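PDB 3CZ8: putative sporulation-specific glycosylase ydhD from Bacillus subtilis subsp. subtilis str. 168, which probably hydrolyses glycosidic bonds during sporulation through its family 18 glycosyl hydrolase domain, the part present here, and may bind chitin-like polysaccharides. Local coordinates for residues V100-I103 / Y104-V107; A57-E60 / T61-R65; A124-R127 / D128-T131. The protein carries 1 engineered substitution. All coordinates share one frame; numbering follows the deposited sequence. Where two conformers were deposited one is given.

Interaction 1: residues V100-I103 / Y104-V107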
# COMPACT_ATOMS: atom_id res chain seq x y z
N VAL A 100 -13.30 -8.70 -26.93
CA VAL A 100 -14.58 -9.09 -26.31
C VAL A 100 -14.64 -10.60 -26.00
O VAL A 100 -15.00 -11.00 -24.89
CB VAL A 100 -15.80 -8.61 -27.16
CG1 VAL A 100 -17.07 -9.36 -26.79
CG2 VAL A 100 -16.02 -7.11 -26.98
N ASN A 101 -14.24 -11.41 -26.98
CA ASN A 101 -14.19 -12.86 -26.81
C ASN A 101 -13.14 -13.31 -25.79
O ASN A 101 -13.41 -14.19 -24.97
CB ASN A 101 -13.97 -13.58 -28.15
CG ASN A 101 -15.18 -13.49 -29.07
OD1 ASN A 101 -16.33 -13.55 -28.61
ND2 ASN A 101 -14.94 -13.35 -30.36
N ASN A 102 -11.96 -12.70 -25.84
CA ASN A 102 -10.87 -12.99 -24.90
C ASN A 102 -11.21 -12.64 -23.45
O ASN A 102 -10.84 -13.38 -22.54
CB ASN A 102 -9.58 -12.28 -25.30
CG ASN A 102 -8.95 -12.88 -26.53
OD1 ASN A 102 -9.17 -14.06 -26.85
ND2 ASN A 102 -8.17 -12.08 -27.24
N ILE A 103 -11.90 -11.51 -23.26
CA ILE A 103 -12.36 -11.09 -21.93
C ILE A 103 -13.38 -12.09 -21.37
O ILE A 103 -13.32 -12.44 -20.18
CB ILE A 103 -12.95 -9.64 -21.94
CG1 ILE A 103 -11.84 -8.59 -22.03
CG2 ILE A 103 -13.77 -9.37 -20.69
CD1 ILE A 103 -12.33 -7.21 -22.44
N TYR A 104 -14.28 -12.56 -22.23
CA TYR A 104 -15.22 -13.62 -21.85
C TYR A 104 -14.48 -14.91 -21.49
O TYR A 104 -14.78 -15.53 -20.48
CB TYR A 104 -16.26 -13.90 -22.95
CG TYR A 104 -17.30 -14.90 -22.50
CD1 TYR A 104 -17.15 -16.27 -22.76
CD2 TYR A 104 -18.43 -14.49 -21.78
CE1 TYR A 104 -18.09 -17.20 -22.32
CE2 TYR A 104 -19.38 -15.41 -21.35
CZ TYR A 104 -19.20 -16.76 -21.62
OH TYR A 104 -20.14 -17.67 -21.19
N ASP A 105 -13.51 -15.29 -22.33
CA ASP A 105 -12.70 -16.49 -22.09
C ASP A 105 -11.91 -16.37 -20.80
O ASP A 105 -11.71 -17.37 -20.11
CB ASP A 105 -11.75 -16.76 -23.27
CG ASP A 105 -12.47 -17.23 -24.52
OD1 ASP A 105 -11.84 -17.22 -25.60
OD2 ASP A 105 -13.66 -17.61 -24.44
N LEU A 106 -11.46 -15.16 -20.48
CA LEU A 106 -10.77 -14.88 -19.22
C LEU A 106 -11.65 -15.09 -18.00
O LEU A 106 -11.25 -15.79 -17.07
CB LEU A 106 -10.21 -13.45 -19.22
CG LEU A 106 -9.08 -13.18 -18.22
CD1 LEU A 106 -7.74 -13.54 -18.84
CD2 LEU A 106 -9.09 -11.73 -17.79
N VAL A 107 -12.85 -14.51 -18.00
CA VAL A 107 -13.73 -14.60 -16.82
C VAL A 107 -14.38 -15.97 -16.62
O VAL A 107 -14.66 -16.36 -15.49
CB VAL A 107 -14.81 -13.47 -16.77
CG1 VAL A 107 -14.14 -12.12 -16.62
CG2 VAL A 107 -15.71 -13.47 -18.00
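Tyr104 N donates to Val100 O at 3.2 Å, the first of four successive i to i+4 backbone bonds between residues 100-103 and 104-107, inside helix 93-110, an outer helix of the TIM barrel of this family 18 glycosyl hydrolase domain. Tyr104 CG lies anti to the backbone N (chi1 -175°), which sends the phenol off the helix away from residues 100-103; there its ring takes part in a cation-pi contact with Arg140 of helix 127-143. The same arginine is hydrogen-bonded by Asn101 OD1, one turn back, and so bridges the two positions. At Asp105 the amide N reaches Asn101 O at 2.9 Å. The Asp105 carboxylate folds back beside that carbonyl, with CG 3.2 Å from Asn101 O, yet both of its oxygens are acceptors and gain no bond from it. Leu106 N follows with a shorter, more bent bond to Asn102 O (2.8 Å, 145° at the hydrogen). The Leu106 side chain continues toward Ala71 and Ile73 of strand 68-77, while Asn102 ND2 is held by Gly47 O. Val107 is buried, like Ile103 one turn earlier; both side chains rest on Val115 of strand 114-118, and helix 127-143 meets them through Leu141 and Leu137. The last turn is closed by Val107 N on Ile103 O at 3.0 Å, and Val107 CG2 packs against the same oxygen at 3.4 Å.

Interaction 2: residues A57-E60 / T61-R65; sequences AAIE and TTWQR
Glu60 and Gln64, one turn apart on helix 56-64, join their side chains across the exposed surface of the alpha-helix that links parallel strands 35-42 and 68-77 in a beta-alpha-beta unit of the barrel. Gln64 NE2 donates to Glu60 OE2 at 3.2 Å, a bent bond (140° at the hydrogen) that uses the anti lone pair of the carboxylate. The two flat groups are turned 80° apart, and the acceptor lies out of the Gln64 amide plane. In Glu60, CG stands anti to the backbone N (chi1 -168°) and the extended chain carries the carboxylate straight out from the helix, where the Gln64 chain, folded back along the helix, brings NE2 to it. Thr61 turns its hydroxyl back to the helix instead: OG1 donates to Ala57 O at 2.6 Å, while its own amide N reaches the same oxygen from the opposite face of the carbonyl plane. Thr62 repeats the pattern on Ala58 O, with OG1 at 2.6 Å and N at 3.1 Å, but this residue is buried, its side chain against Ile36, Val67 and Pro69. A valine in place of Thr62 would probably cost Ala58 O its second donor and put a methyl too close to that carbonyl. On the inner side Ile59 and Trp63 lie alongside each other, pointing the same way, both touching Pro69. The indole NE1 is bound by Gly111 O, and Ile59 CG2 meets the pyrrole part of the ring, 3.7 Å from Trp63 CD1.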
# COMPACT_ATOMS: atom_id res chain seq x y z
N ALA A 57 -5.68 -18.13 -6.46
CA ALA A 57 -5.85 -18.09 -5.01
C ALA A 57 -6.71 -16.90 -4.58
O ALA A 57 -7.57 -17.04 -3.72
CB ALA A 57 -4.49 -18.05 -4.31
N ALA A 58 -6.48 -15.75 -5.22
CA ALA A 58 -7.21 -14.51 -4.90
C ALA A 58 -8.69 -14.56 -5.31
O ALA A 58 -9.55 -14.04 -4.58
CB ALA A 58 -6.51 -13.31 -5.54
N ILE A 59 -8.97 -15.17 -6.45
CA ILE A 59 -10.35 -15.37 -6.93
C ILE A 59 -11.15 -16.25 -5.96
O ILE A 59 -12.25 -15.87 -5.55
CB ILE A 59 -10.37 -15.98 -8.36
CG1 ILE A 59 -9.73 -15.01 -9.36
CG2 ILE A 59 -11.80 -16.30 -8.81
CD1 ILE A 59 -9.29 -15.66 -10.66
N GLU A 60 -10.56 -17.39 -5.59
CA GLU A 60 -11.18 -18.37 -4.68
C GLU A 60 -11.47 -17.78 -3.30
O GLU A 60 -12.53 -18.03 -2.73
CB GLU A 60 -10.29 -19.61 -4.56
CG GLU A 60 -10.95 -20.82 -3.88
CD GLU A 60 -9.96 -21.92 -3.51
OE1 GLU A 60 -9.10 -22.28 -4.34
OE2 GLU A 60 -10.05 -22.43 -2.37
N THR A 61 -10.52 -17.00 -2.79
CA THR A 61 -10.65 -16.34 -1.48
C THR A 61 -11.76 -15.29 -1.48
O THR A 61 -12.53 -15.21 -0.52
CB THR A 61 -9.30 -15.70 -1.05
OG1 THR A 61 -8.24 -16.65 -1.21
CG2 THR A 61 -9.34 -15.24 0.41
N THR A 62 -11.84 -14.51 -2.56
CA THR A 62 -12.85 -13.46 -2.70
C THR A 62 -14.27 -14.05 -2.73
O THR A 62 -15.15 -13.57 -2.00
CB THR A 62 -12.61 -12.57 -3.96
OG1 THR A 62 -11.24 -12.17 -4.01
CG2 THR A 62 -13.48 -11.33 -3.94
N TRP A 63 -14.47 -15.09 -3.54
CA TRP A 63 -15.76 -15.79 -3.61
C TRP A 63 -16.23 -16.31 -2.26
O TRP A 63 -17.39 -16.11 -1.89
CB TRP A 63 -15.68 -16.97 -4.59
CG TRP A 63 -15.81 -16.63 -6.05
CD1 TRP A 63 -14.93 -16.96 -7.05
CD2 TRP A 63 -16.90 -15.93 -6.69
NE1 TRP A 63 -15.39 -16.50 -8.26
CE2 TRP A 63 -16.60 -15.88 -8.08
CE3 TRP A 63 -18.09 -15.36 -6.24
CZ2 TRP A 63 -17.44 -15.26 -9.00
CZ3 TRP A 63 -18.93 -14.74 -7.17
CH2 TRP A 63 -18.60 -14.70 -8.53
N GLN A 64 -15.32 -16.94 -1.52
CA GLN A 64 -15.59 -17.49 -0.19
C GLN A 64 -15.98 -16.44 0.84
O GLN A 64 -16.65 -16.75 1.83
CB GLN A 64 -14.39 -18.30 0.31
CG GLN A 64 -14.26 -19.68 -0.33
CD GLN A 64 -12.84 -20.24 -0.28
OE1 GLN A 64 -11.94 -19.64 0.30
NE2 GLN A 64 -12.65 -21.40 -0.89
N ARG A 65 -15.57 -15.19 0.60
CA ARG A 65 -15.89 -14.07 1.49
C ARG A 65 -17.22 -13.38 1.12
O ARG A 65 -17.61 -12.39 1.76
CB ARG A 65 -14.73 -13.07 1.50
CG ARG A 65 -13.53 -13.55 2.32
CD ARG A 65 -12.22 -12.84 1.93
NE ARG A 65 -12.26 -11.40 2.15
CZ ARG A 65 -12.24 -10.49 1.17
NH1 ARG A 65 -12.19 -10.87 -0.10
NH2 ARG A 65 -12.28 -9.20 1.47

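Interaction 3: residues A124-R127 / D128-T131; sequences AADR and DLFT
Phe130 N donates to Asp126 O at 2.9 Å, an early bond in the first turn of helix 127-143, and Thr131 N follows with a longer one to Arg127 O at 3.3 Å. Asp126 occupies the N-cap position, but its carboxylate makes no capping bond: OD1 accepts from Asn91 ND2, with a weak bond from His87 ND1 to OD2. A water supplies a link at the helix start, donating to Ala125 O and accepting from Leu129 N at 3.1 Å. In the conformer given, one of two modelled, Arg127 places CG between its backbone N and carbonyl carbon (chi1 87°) and bends again farther out, which lays its aliphatic part beside Asp128, with CD 3.4 Å from Asp128 OD2. The charged ends do not meet; a second water, in plane at the guanidinium edge, accepts from Arg127 NH1 at 3.3 Å and donates to Asp128 OD2. In that conformer NE donates to Arg164 O and NH2 forms a salt bridge with Asp158. The Phe130 side chain lies about 9 Å from that of Glu120, the predicted proton donor. The turn opens helix 127-143 after strand 114-118, with Asp126 and Phe130 packed on Leu90 of helix 83-90.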
# COMPACT_ATOMS: atom_id res chain seq x y z
N ALA A 124 -10.07 11.31 -27.78
CA ALA A 124 -11.39 11.92 -27.95
C ALA A 124 -12.10 11.52 -29.24
O ALA A 124 -13.33 11.59 -29.32
CB ALA A 124 -11.26 13.42 -27.89
N ALA A 125 -11.33 11.12 -30.25
CA ALA A 125 -11.88 10.66 -31.52
C ALA A 125 -12.51 9.27 -31.40
O ALA A 125 -13.38 8.91 -32.20
CB ALA A 125 -10.80 10.65 -32.59
N ASP A 126 -12.07 8.52 -30.39
CA ASP A 126 -12.50 7.15 -30.16
C ASP A 126 -13.64 7.05 -29.15
O ASP A 126 -13.83 5.99 -28.55
CB ASP A 126 -11.31 6.34 -29.65
CG ASP A 126 -10.24 6.14 -30.69
OD1 ASP A 126 -10.47 6.45 -31.88
OD2 ASP A 126 -9.15 5.66 -30.32
N ARG A 127 -14.39 8.13 -28.98
CA ARG A 127 -15.38 8.20 -27.92
C ARG A 127 -16.62 7.32 -28.18
O ARG A 127 -17.06 6.61 -27.28
CB ARG A 127 -15.71 9.66 -27.57
CG ARG A 127 -16.79 10.37 -28.36
CD ARG A 127 -17.98 10.68 -27.47
NE ARG A 127 -17.59 11.37 -26.25
CZ ARG A 127 -18.41 12.12 -25.50
NH1 ARG A 127 -19.68 12.29 -25.84
NH2 ARG A 127 -17.94 12.69 -24.40
N ASP A 128 -17.14 7.35 -29.41
CA ASP A 128 -18.27 6.53 -29.79
C ASP A 128 -17.85 5.09 -30.04
O ASP A 128 -18.64 4.16 -29.86
CB ASP A 128 -18.99 7.15 -31.00
CG ASP A 128 -19.77 8.40 -30.63
OD1 ASP A 128 -20.26 9.09 -31.55
OD2 ASP A 128 -19.89 8.70 -29.42
N LEU A 129 -16.59 4.90 -30.44
CA LEU A 129 -16.02 3.57 -30.64
C LEU A 129 -15.80 2.84 -29.32
O LEU A 129 -15.92 1.61 -29.26
CB LEU A 129 -14.71 3.65 -31.42
CG LEU A 129 -14.77 4.22 -32.84
CD1 LEU A 129 -13.37 4.45 -33.38
CD2 LEU A 129 -15.57 3.32 -33.79
N PHE A 130 -15.46 3.61 -28.28
CA PHE A 130 -15.30 3.07 -26.93
C PHE A 130 -16.64 2.63 -26.37
O PHE A 130 -16.75 1.54 -25.83
CB PHE A 130 -14.62 4.10 -26.01
CG PHE A 130 -14.22 3.56 -24.66
CD1 PHE A 130 -14.29 4.36 -23.53
CD2 PHE A 130 -13.78 2.24 -24.51
CE1 PHE A 130 -13.92 3.88 -22.28
CE2 PHE A 130 -13.43 1.75 -23.26
CZ PHE A 130 -13.49 2.57 -22.15
N THR A 131 -17.66 3.47 -26.53
CA THR A 131 -19.03 3.14 -26.14
C THR A 131 -19.54 1.88 -26.85
O THR A 131 -20.13 0.99 -26.22
CB THR A 131 -19.99 4.32 -26.40
OG1 THR A 131 -19.45 5.49 -25.78
CG2 THR A 131 -21.39 4.05 -25.84
O HOH W 1 -15.67 7.41 -31.92
O HOH W 2 -20.94 11.19 -28.67

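In the fold
Along the chain the order is interaction 2, interaction 1, interaction 3, each a local contact within, or at the start of, a different outer helix of one TIM-barrel domain. Interaction 2 lies on helix 56-64, which leads into strand 68-77; interaction 1 on helix 93-110, between strands 68-77 and 114-118; interaction 3 at the start of helix 127-143, after strand 114-118. The centres of interactions 1 and 2 are about 20 Å apart, those of 1 and 3 about 21 Å, and those of 2 and 3 about 35 Å; no two touch. Helices 93-110 and 127-143 pack together. Interactions 1 and 2 belong to the outer layer, away from the annotated site, and interaction 3 is the one near Glu120, the predicted proton donor.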